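Side-chain contacts in possible thiamine biosynthesis enzyme (PDB 2X7Q), which is of unknown function but has the periplasmic binding protein fold and may bind a small solute, possibly one linked to thiamine biosynthesis: residues E235-D238 / E239-Y243; T271-W275 / D276-V280; V205-S209 / D210-A214; F135-A138 / H139-V143. The protein carries 1 engineered substitution. One frame throughout, in Å; residues are numbered along the deposited sequence. Where two conformers were deposited one is given.

Interaction 1: residues E235-D238 / E239-Y243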
loop_
_atom_site.group_PDB
_atom_site.type_symbol
_atom_site.label_atom_id
_atom_site.label_comp_id
_atom_site.label_asym_id
_atom_site.label_seq_id
_atom_site.Cartn_x
_atom_site.Cartn_y
_atom_site.Cartn_z
ATOM N N GLU A 235 5.610 8.149 19.696
ATOM C CA GLU A 235 6.305 8.691 20.859
ATOM C C GLU A 235 7.817 8.504 20.765
ATOM O O GLU A 235 8.561 8.967 21.629
ATOM C CB GLU A 235 5.775 8.042 22.141
ATOM C CG GLU A 235 4.281 8.236 22.363
ATOM C CD GLU A 235 3.771 7.501 23.585
ATOM O OE1 GLU A 235 4.553 6.737 24.190
ATOM O OE2 GLU A 235 2.588 7.681 23.938
ATOM N N HIS A 236 8.267 7.827 19.711
ATOM C CA HIS A 236 9.685 7.537 19.540
ATOM C C HIS A 236 10.110 7.651 18.081
ATOM O O HIS A 236 10.714 6.732 17.531
ATOM C CB HIS A 236 10.010 6.139 20.070
ATOM C CG HIS A 236 9.559 5.906 21.481
ATOM N ND1 HIS A 236 10.359 6.169 22.570
ATOM C CD2 HIS A 236 8.391 5.431 21.973
ATOM C CE1 HIS A 236 9.702 5.863 23.678
ATOM N NE2 HIS A 236 8.508 5.415 23.342
ATOM N N VAL A 237 9.800 8.787 17.461
ATOM C CA VAL A 237 10.192 9.040 16.079
ATOM C C VAL A 237 11.709 8.976 15.933
ATOM O O VAL A 237 12.225 8.542 14.903
ATOM C CB VAL A 237 9.686 10.412 15.594
ATOM C CG1 VAL A 237 10.171 10.694 14.181
ATOM C CG2 VAL A 237 8.168 10.471 15.663
ATOM N N ASP A 238 12.416 9.406 16.975
ATOM C CA ASP A 238 13.875 9.362 16.992
ATOM C C ASP A 238 14.409 7.969 16.657
ATOM O O ASP A 238 15.277 7.818 15.795
ATOM C CB ASP A 238 14.415 9.842 18.346
ATOM C CG ASP A 238 13.730 9.175 19.527
ATOM O OD1 ASP A 238 12.853 8.315 19.311
ATOM O OD2 ASP A 238 14.072 9.514 20.679
ATOM N N GLU A 239 13.874 6.958 17.335
ATOM C CA GLU A 239 14.283 5.577 17.118
ATOM C C GLU A 239 13.807 5.089 15.759
ATOM O O GLU A 239 14.486 4.306 15.094
ATOM C CB GLU A 239 13.715 4.682 18.220
ATOM C CG GLU A 239 14.126 5.094 19.622
ATOM C CD GLU A 239 13.512 4.218 20.695
ATOM O OE1 GLU A 239 12.869 3.206 20.346
ATOM O OE2 GLU A 239 13.678 4.542 21.888
ATOM N N ALA A 240 12.628 5.551 15.359
ATOM C CA ALA A 240 12.053 5.195 14.070
ATOM C C ALA A 240 12.973 5.629 12.935
ATOM O O ALA A 240 13.221 4.871 11.999
ATOM C CB ALA A 240 10.682 5.829 13.915
ATOM N N ILE A 241 13.476 6.856 13.026
ATOM C CA ILE A 241 14.382 7.384 12.014
ATOM C C ILE A 241 15.653 6.545 11.919
ATOM O O ILE A 241 16.138 6.267 10.823
ATOM C CB ILE A 241 14.756 8.855 12.294
ATOM C CG1 ILE A 241 13.513 9.747 12.231
ATOM C CG2 ILE A 241 15.801 9.335 11.305
ATOM C CD1 ILE A 241 13.799 11.209 12.486
ATOM N N GLU A 242 16.187 6.145 13.069
ATOM C CA GLU A 242 17.392 5.327 13.113
ATOM C C GLU A 242 17.137 3.948 12.512
ATOM O O GLU A 242 17.931 3.454 11.719
ATOM C CB GLU A 242 17.897 5.188 14.552
ATOM C CG GLU A 242 19.195 4.400 14.679
ATOM C CD GLU A 242 19.629 4.206 16.124
ATOM O OE1 GLU A 242 18.752 4.214 17.016
ATOM O OE2 GLU A 242 20.843 4.038 16.366
ATOM N N TYR A 243 16.026 3.330 12.903
ATOM C CA TYR A 243 15.666 2.004 12.412
ATOM C C TYR A 243 15.504 1.988 10.896
ATOM O O TYR A 243 16.048 1.121 10.216
ATOM C CB TYR A 243 14.369 1.528 13.068
ATOM C CG TYR A 243 13.729 0.341 12.370
ATOM C CD1 TYR A 243 14.232 -0.941 12.533
ATOM C CD2 TYR A 243 12.622 0.508 11.544
ATOM C CE1 TYR A 243 13.653 -2.026 11.896
ATOM C CE2 TYR A 243 12.032 -0.569 10.904
ATOM C CZ TYR A 243 12.554 -1.832 11.085
ATOM O OH TYR A 243 11.980 -2.908 10.455
#
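H236 and E239 meet over the first turn of helix 237-247, where H236 is the N-cap residue. The backbone bonds come first. H236 O accepts from A240 N at 3.1 Å, and E239 N makes a weak second bond to the same oxygen. V237 O takes the I241 N-H at 2.8 Å. The next bond of the helix, from E242 N to D238 O, is weak.

One side chain adds a polar bond. D238 OD1 folds back on its own helix end and accepts from E239 N at 2.6 Å. The donor lies above the carboxylate, 40° out of its plane. The first torsion of D238 makes this possible: chi1 of 49° sets CG between the backbone N and the carbonyl carbon.

Between the two segments the other side chains make only van der Waals contacts. H236 and E239 run side by side and point the same way, with H236 CB 4.0 Å from E239 CD. Ring and carboxylate are turned 36° apart. Y232 stacks on the H236 ring and its hydroxyl bonds E239 OE1, so one tyrosine holds both partners. The apolar pair is V237 and I241, whose CG1 atoms lie 4.0 Å apart. Both also touch T259 of helix 252-259.

D238 OD1 and E239 OE2 are 4.6 Å apart, and like charges at that distance should repel. Both carboxylates lie near the amino end of the helix, where the helix dipole, and for D238 the bond from E239 N, would probably offset the repulsion and favour the charged forms.

Interaction 2: residues T271-W275 / D276-V280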
loop_
_atom_site.group_PDB
_atom_site.type_symbol
_atom_site.label_atom_id
_atom_site.label_comp_id
_atom_site.label_asym_id
_atom_site.label_seq_id
_atom_site.Cartn_x
_atom_site.Cartn_y
_atom_site.Cartn_z
ATOM N N THR A 271 -12.073 2.276 16.517
ATOM C CA THR A 271 -13.194 2.823 15.760
ATOM C C THR A 271 -13.189 2.281 14.333
ATOM O O THR A 271 -12.126 2.047 13.762
ATOM C CB THR A 271 -13.150 4.362 15.732
ATOM O OG1 THR A 271 -14.350 4.872 15.138
ATOM C CG2 THR A 271 -11.945 4.850 14.939
ATOM N N PRO A 272 -14.382 2.064 13.758
ATOM C CA PRO A 272 -14.502 1.555 12.388
ATOM C C PRO A 272 -13.759 2.444 11.397
ATOM O O PRO A 272 -13.609 3.642 11.640
ATOM C CB PRO A 272 -16.009 1.626 12.121
ATOM C CG PRO A 272 -16.632 1.537 13.466
ATOM C CD PRO A 272 -15.695 2.238 14.403
ATOM N N LEU A 273 -13.296 1.858 10.296
ATOM C CA LEU A 273 -12.594 2.615 9.265
ATOM C C LEU A 273 -13.494 3.685 8.662
ATOM O O LEU A 273 -14.718 3.559 8.680
ATOM C CB LEU A 273 -12.068 1.680 8.175
ATOM C CG LEU A 273 -13.071 0.809 7.417
ATOM C CD1 LEU A 273 -13.772 1.597 6.325
ATOM C CD2 LEU A 273 -12.364 -0.396 6.817
ATOM N N ASP A 274 -12.880 4.739 8.137
ATOM C CA ASP A 274 -13.627 5.824 7.516
ATOM C C ASP A 274 -14.134 5.402 6.140
ATOM O O ASP A 274 -13.371 5.341 5.178
ATOM C CB ASP A 274 -12.762 7.080 7.407
ATOM C CG ASP A 274 -13.553 8.294 6.968
ATOM O OD1 ASP A 274 -14.763 8.152 6.687
ATOM O OD2 ASP A 274 -12.969 9.394 6.909
ATOM N N TRP A 275 -15.429 5.114 6.061
ATOM C CA TRP A 275 -16.046 4.625 4.834
ATOM C C TRP A 275 -15.852 5.582 3.661
ATOM O O TRP A 275 -15.614 5.149 2.535
ATOM C CB TRP A 275 -17.537 4.371 5.066
ATOM C CG TRP A 275 -18.199 3.619 3.955
ATOM C CD1 TRP A 275 -18.942 4.143 2.934
ATOM C CD2 TRP A 275 -18.174 2.199 3.742
ATOM N NE1 TRP A 275 -19.383 3.138 2.106
ATOM C CE2 TRP A 275 -18.925 1.942 2.580
ATOM C CE3 TRP A 275 -17.590 1.131 4.429
ATOM C CZ2 TRP A 275 -19.108 0.647 2.088
ATOM C CZ3 TRP A 275 -17.773 -0.148 3.935
ATOM C CH2 TRP A 275 -18.526 -0.380 2.777
ATOM N N ASP A 276 -15.946 6.881 3.929
ATOM C CA ASP A 276 -15.845 7.892 2.881
ATOM C C ASP A 276 -14.493 7.874 2.168
ATOM O O ASP A 276 -14.427 8.018 0.948
ATOM C CB ASP A 276 -16.116 9.285 3.453
ATOM C CG ASP A 276 -15.936 10.386 2.421
ATOM O OD1 ASP A 276 -16.678 10.392 1.416
ATOM O OD2 ASP A 276 -15.049 11.245 2.615
ATOM N N THR A 277 -13.418 7.701 2.930
ATOM C CA THR A 277 -12.070 7.776 2.373
ATOM C C THR A 277 -11.554 6.433 1.862
ATOM O O THR A 277 -10.838 6.381 0.861
ATOM C CB THR A 277 -11.064 8.353 3.395
ATOM O OG1 THR A 277 -9.784 8.511 2.773
ATOM C CG2 THR A 277 -10.925 7.429 4.594
ATOM N N ILE A 278 -11.920 5.351 2.545
ATOM C CA ILE A 278 -11.457 4.018 2.167
ATOM C C ILE A 278 -12.264 3.426 1.011
ATOM O O ILE A 278 -11.708 2.779 0.122
ATOM C CB ILE A 278 -11.501 3.043 3.362
ATOM C CG1 ILE A 278 -10.492 3.462 4.434
ATOM C CG2 ILE A 278 -11.222 1.621 2.902
ATOM C CD1 ILE A 278 -9.049 3.410 3.977
ATOM N N VAL A 279 -13.574 3.656 1.026
ATOM C CA VAL A 279 -14.466 3.079 0.023
ATOM C C VAL A 279 -14.945 4.091 -1.019
ATOM O O VAL A 279 -14.662 3.952 -2.211
ATOM C CB VAL A 279 -15.694 2.431 0.681
ATOM C CG1 VAL A 279 -16.678 1.953 -0.381
ATOM C CG2 VAL A 279 -15.264 1.290 1.579
ATOM N N VAL A 280 -15.669 5.110 -0.565
ATOM C CA VAL A 280 -16.292 6.081 -1.464
ATOM C C VAL A 280 -15.299 6.730 -2.431
ATOM O O VAL A 280 -15.421 6.578 -3.647
ATOM C CB VAL A 280 -17.034 7.186 -0.683
ATOM C CG1 VAL A 280 -17.602 8.221 -1.642
ATOM C CG2 VAL A 280 -18.133 6.583 0.171
#
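V279 lies under the indole of W275, one helical turn on. Its CG2 methyl is 3.5 Å from the centroid of the six-membered ring and only 5° off the ring normal, a CH-pi contact over the face. CG1 reaches the same ring system, 3.7 Å from W275 CE2. W275 holds its ring here with CG anti to the backbone N, chi1 -169°. V280 approaches from the same side of the indole, obliquely, near the five-membered ring. Its side chain crosses that of W275 at about a right angle, and V280 CG2 sits 3.8 Å from W275 CD1. K309 adds a cation-pi contact to the indole.

This is the start of helix 275-289, with D274 as N-cap. D274 OD1 accepts from D276 N at 3.3 Å, the donor standing 52° out of the carboxylate plane. D274 O accepts from I278 N. W275 O is gripped by two donors, V279 N and V280 N, the latter at 3.1 Å; the second of these is the wider pi-type turn.

D274 and T277 cross at about a right angle, and the methyl T277 CG2 packs 3.4 Å from D274 CB. T277 OG1 looks elsewhere and bonds S201 N. On the buried side L273 and I278 also cross at about a right angle, L273 CD1 lying 4.0 Å from I278 CB. Both touch T93 of strand 88-95, and I278 reaches I78 of helix 74-82.

Interaction 3: residues V205-S209 / D210-A214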
loop_
_atom_site.group_PDB
_atom_site.type_symbol
_atom_site.label_atom_id
_atom_site.label_comp_id
_atom_site.label_asym_id
_atom_site.label_seq_id
_atom_site.Cartn_x
_atom_site.Cartn_y
_atom_site.Cartn_z
ATOM N N VAL A 205 -5.571 -2.960 6.563
ATOM C CA VAL A 205 -5.301 -4.319 7.015
ATOM C C VAL A 205 -6.338 -5.266 6.418
ATOM O O VAL A 205 -7.537 -5.102 6.644
ATOM C CB VAL A 205 -5.338 -4.423 8.550
ATOM C CG1 VAL A 205 -5.112 -5.862 8.992
ATOM C CG2 VAL A 205 -4.301 -3.498 9.168
ATOM N N ALA A 206 -5.879 -6.250 5.650
ATOM C CA ALA A 206 -6.794 -7.170 4.983
ATOM C C ALA A 206 -6.592 -8.617 5.421
ATOM O O ALA A 206 -5.526 -8.986 5.920
ATOM C CB ALA A 206 -6.666 -7.047 3.471
ATOM N N THR A 207 -7.626 -9.428 5.219
ATOM C CA THR A 207 -7.573 -10.844 5.556
ATOM C C THR A 207 -8.421 -11.643 4.573
ATOM O O THR A 207 -9.079 -11.070 3.704
ATOM C CB THR A 207 -8.077 -11.103 6.988
ATOM O OG1 THR A 207 -7.845 -12.472 7.342
ATOM C CG2 THR A 207 -9.563 -10.797 7.094
ATOM N N SER A 208 -8.402 -12.963 4.710
ATOM C CA SER A 208 -9.187 -13.835 3.849
ATOM C C SER A 208 -10.442 -14.309 4.570
ATOM O O SER A 208 -10.554 -14.169 5.788
ATOM C CB SER A 208 -8.355 -15.036 3.409
ATOM O OG SER A 208 -7.999 -15.841 4.518
ATOM N N SER A 209 -11.384 -14.860 3.812
ATOM C CA SER A 209 -12.617 -15.382 4.388
ATOM C C SER A 209 -12.317 -16.547 5.324
ATOM O O SER A 209 -12.994 -16.732 6.337
ATOM C CB SER A 209 -13.585 -15.822 3.286
ATOM O OG SER A 209 -14.023 -14.715 2.518
ATOM N N ASP A 210 -11.299 -17.328 4.977
ATOM C CA ASP A 210 -10.880 -18.452 5.802
ATOM C C ASP A 210 -10.427 -17.985 7.182
ATOM O O ASP A 210 -10.976 -18.399 8.203
ATOM C CB ASP A 210 -9.745 -19.221 5.120
ATOM C CG ASP A 210 -10.201 -19.955 3.875
ATOM O OD1 ASP A 210 -10.282 -21.200 3.919
ATOM O OD2 ASP A 210 -10.482 -19.287 2.858
ATOM N N SER A 211 -9.421 -17.117 7.201
ATOM C CA SER A 211 -8.832 -16.637 8.446
ATOM C C SER A 211 -9.818 -15.837 9.294
ATOM O O SER A 211 -9.756 -15.868 10.521
ATOM C CB SER A 211 -7.587 -15.795 8.156
ATOM O OG SER A 211 -6.607 -16.551 7.468
ATOM N N LEU A 212 -10.725 -15.120 8.640
ATOM C CA LEU A 212 -11.665 -14.262 9.355
ATOM C C LEU A 212 -12.649 -15.060 10.209
ATOM O O LEU A 212 -13.059 -14.608 11.277
ATOM C CB LEU A 212 -12.419 -13.348 8.383
ATOM C CG LEU A 212 -13.400 -12.355 9.016
ATOM C CD1 LEU A 212 -12.724 -11.553 10.119
ATOM C CD2 LEU A 212 -13.995 -11.432 7.964
ATOM N N GLN A 213 -13.020 -16.248 9.740
ATOM C CA GLN A 213 -13.977 -17.086 10.459
ATOM C C GLN A 213 -13.283 -18.130 11.326
ATOM O O GLN A 213 -13.900 -18.729 12.206
ATOM C CB GLN A 213 -14.952 -17.768 9.491
ATOM C CG GLN A 213 -14.339 -18.887 8.651
ATOM C CD GLN A 213 -15.396 -19.724 7.949
ATOM O OE1 GLN A 213 -16.348 -20.194 8.573
ATOM N NE2 GLN A 213 -15.225 -19.923 6.649
ATOM N N ALA A 214 -11.999 -18.344 11.069
ATOM C CA ALA A 214 -11.236 -19.364 11.779
ATOM C C ALA A 214 -10.355 -18.757 12.865
ATOM O O ALA A 214 -10.109 -19.378 13.898
ATOM C CB ALA A 214 -10.393 -20.170 10.802
HETATM O O HOH W 1 -5.580 -16.960 4.242
HETATM O O HOH W 2 -10.867 -16.863 1.872
#
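T207 and S211 meet on the tight, buried side of the turn from strand 203-208 into helix 209-214. T207 OG1 lies 3.4 Å from S211 CB. The T207 and L212 side chains cross at about a right angle, with T207 CG2 4.0 Å from L212 CB. D68 secures this side: its backbone O bonds T207 OG1, and its OD1 bonds S211 OG.

S208 is the N-cap. Its OG accepts from S211 N at 3.3 Å, and the bond is almost straight at 172°. The chi1 of 64°, which sets OG between the backbone N and the carbonyl carbon, turns it to that amide. A water 2.7 Å from S208 OG also gives a weak bond to S211 OG. S208 O takes the L212 N-H at 3.0 Å.

The side of S209 and D210 is looser and wetter. A second water donates to D210 OD2 at 2.6 Å and accepts weakly from S209 N. The D210 side chain also lies about 3 Å from a bound calcium ion. Further along, the Q213 N bond to S209 O is weak.

Strand and helix segments stand at 86° to each other. This is serine N-capping, here at the step from strand 203-208, in one of the two mixed five-stranded sheets of the periplasmic binding protein fold, into the short helix 209-214.

Interaction 4: residues F135-A138 / H139-V143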
loop_
_atom_site.group_PDB
_atom_site.type_symbol
_atom_site.label_atom_id
_atom_site.label_comp_id
_atom_site.label_asym_id
_atom_site.label_seq_id
_atom_site.Cartn_x
_atom_site.Cartn_y
_atom_site.Cartn_z
ATOM N N PHE A 135 -3.537 5.765 -14.419
ATOM C CA PHE A 135 -4.865 6.139 -14.890
ATOM C C PHE A 135 -5.374 7.370 -14.146
ATOM O O PHE A 135 -5.896 8.302 -14.755
ATOM C CB PHE A 135 -5.845 4.977 -14.710
ATOM C CG PHE A 135 -5.616 3.833 -15.660
ATOM C CD1 PHE A 135 -4.618 2.900 -15.421
ATOM C CD2 PHE A 135 -6.406 3.687 -16.790
ATOM C CE1 PHE A 135 -4.410 1.848 -16.293
ATOM C CE2 PHE A 135 -6.203 2.636 -17.666
ATOM C CZ PHE A 135 -5.203 1.715 -17.416
ATOM N N VAL A 136 -5.221 7.366 -12.825
ATOM C CA VAL A 136 -5.640 8.491 -11.998
ATOM C C VAL A 136 -4.919 9.768 -12.425
ATOM O O VAL A 136 -5.535 10.826 -12.548
ATOM C CB VAL A 136 -5.378 8.215 -10.504
ATOM C CG1 VAL A 136 -5.699 9.440 -9.664
ATOM C CG2 VAL A 136 -6.187 7.014 -10.037
ATOM N N LEU A 137 -3.615 9.656 -12.662
ATOM C CA LEU A 137 -2.810 10.783 -13.119
ATOM C C LEU A 137 -3.282 11.289 -14.477
ATOM O O LEU A 137 -3.431 12.491 -14.680
ATOM C CB LEU A 137 -1.337 10.383 -13.196
ATOM C CG LEU A 137 -0.391 11.455 -13.736
ATOM C CD1 LEU A 137 -0.427 12.691 -12.850
ATOM C CD2 LEU A 137 1.025 10.918 -13.859
ATOM N N ALA A 138 -3.516 10.363 -15.399
ATOM C CA ALA A 138 -3.995 10.708 -16.730
ATOM C C ALA A 138 -5.296 11.512 -16.678
ATOM O O ALA A 138 -5.462 12.472 -17.425
ATOM C CB ALA A 138 -4.172 9.445 -17.574
ATOM N N HIS A 139 -6.220 11.116 -15.806
ATOM C CA HIS A 139 -7.504 11.808 -15.688
ATOM C C HIS A 139 -7.341 13.232 -15.157
ATOM O O HIS A 139 -8.023 14.148 -15.610
ATOM C CB HIS A 139 -8.477 11.008 -14.812
ATOM C CG HIS A 139 -9.835 11.616 -14.694
ATOM N ND1 HIS A 139 -10.817 11.463 -15.663
ATOM C CD2 HIS A 139 -10.402 12.368 -13.721
ATOM C CE1 HIS A 139 -11.904 12.095 -15.291
ATOM N NE2 HIS A 139 -11.684 12.658 -14.109
ATOM N N GLN A 140 -6.430 13.416 -14.205
ATOM C CA GLN A 140 -6.172 14.730 -13.630
ATOM C C GLN A 140 -5.452 15.637 -14.624
ATOM O O GLN A 140 -5.593 16.856 -14.581
ATOM C CB GLN A 140 -5.343 14.595 -12.354
ATOM C CG GLN A 140 -5.003 15.913 -11.692
ATOM C CD GLN A 140 -4.006 15.752 -10.569
ATOM O OE1 GLN A 140 -4.305 15.142 -9.544
ATOM N NE2 GLN A 140 -2.811 16.301 -10.754
ATOM N N LEU A 141 -4.678 15.030 -15.518
ATOM C CA LEU A 141 -3.925 15.772 -16.524
ATOM C C LEU A 141 -4.823 16.241 -17.661
ATOM O O LEU A 141 -4.491 17.188 -18.373
ATOM C CB LEU A 141 -2.784 14.914 -17.074
ATOM C CG LEU A 141 -1.403 15.140 -16.459
ATOM C CD1 LEU A 141 -1.520 15.575 -15.010
ATOM C CD2 LEU A 141 -0.556 13.883 -16.577
ATOM N N GLY A 142 -5.967 15.582 -17.820
ATOM C CA GLY A 142 -6.906 15.932 -18.870
ATOM C C GLY A 142 -6.637 15.175 -20.154
ATOM O O GLY A 142 -7.279 15.415 -21.176
ATOM N N VAL A 143 -5.680 14.256 -20.096
ATOM C CA VAL A 143 -5.327 13.445 -21.252
ATOM C C VAL A 143 -5.959 12.061 -21.141
ATOM O O VAL A 143 -6.304 11.621 -20.046
ATOM C CB VAL A 143 -3.798 13.306 -21.392
ATOM C CG1 VAL A 143 -3.155 14.674 -21.545
ATOM C CG2 VAL A 143 -3.218 12.569 -20.193
#
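This is a local contact along the last turns of helix 129-141, and it includes the helix end. The helix is the crossover of a beta-alpha-beta unit with strands 120-123 and 148-151. Regular bonds run up to the end: H139 N gives to F135 O at 3.0 Å, and L141 N to L137 O at the same length.

Beyond them the helix closes with a Schellman motif. G142 has positive phi (90°) and is its C-prime residue. Its N makes a weak bond to H139 O. V143 N turns back to A138 O at 3.2 Å, also weakly. A138 O further takes weak bonds from L141 N and G142 N, so several donors share one carbonyl.

The side chains follow the turn. L137 and L141 cross obliquely, with L137 CG 3.7 Å from L141 CD2. L137 has CG anti to the backbone N, chi1 177°, which sets its branch along the helix beside L141. V143 CG2 sits 4.2 Å from A138 CB, an apolar contact across the helix end.

V136 and Q140 touch I196 of strand 190-197, and L137 touches D194 there. V136 and H139 reach helix 275-289 through T285 and L288.

All four contacts are local, and three lie at helix starts. Interactions 1, 2 and 3 share the N-cap theme, but the side chain at the cap position bonds a helix amide only in interactions 2 and 3. Interaction 4 closes a helix instead. Interaction 1 is a surface contact rich in carboxylates. The other three are partly buried, with an indole face in interaction 2, serines and water near a calcium ion in interaction 3, and aliphatic groups in interaction 4. Interactions 2 and 3 both pack on strand 88-95, their nearest atoms about 7 Å apart. Helix 275-289 begins in interaction 2 and touches interaction 4 further on. Interactions 3 and 4 lie on opposite sides of the chain centre.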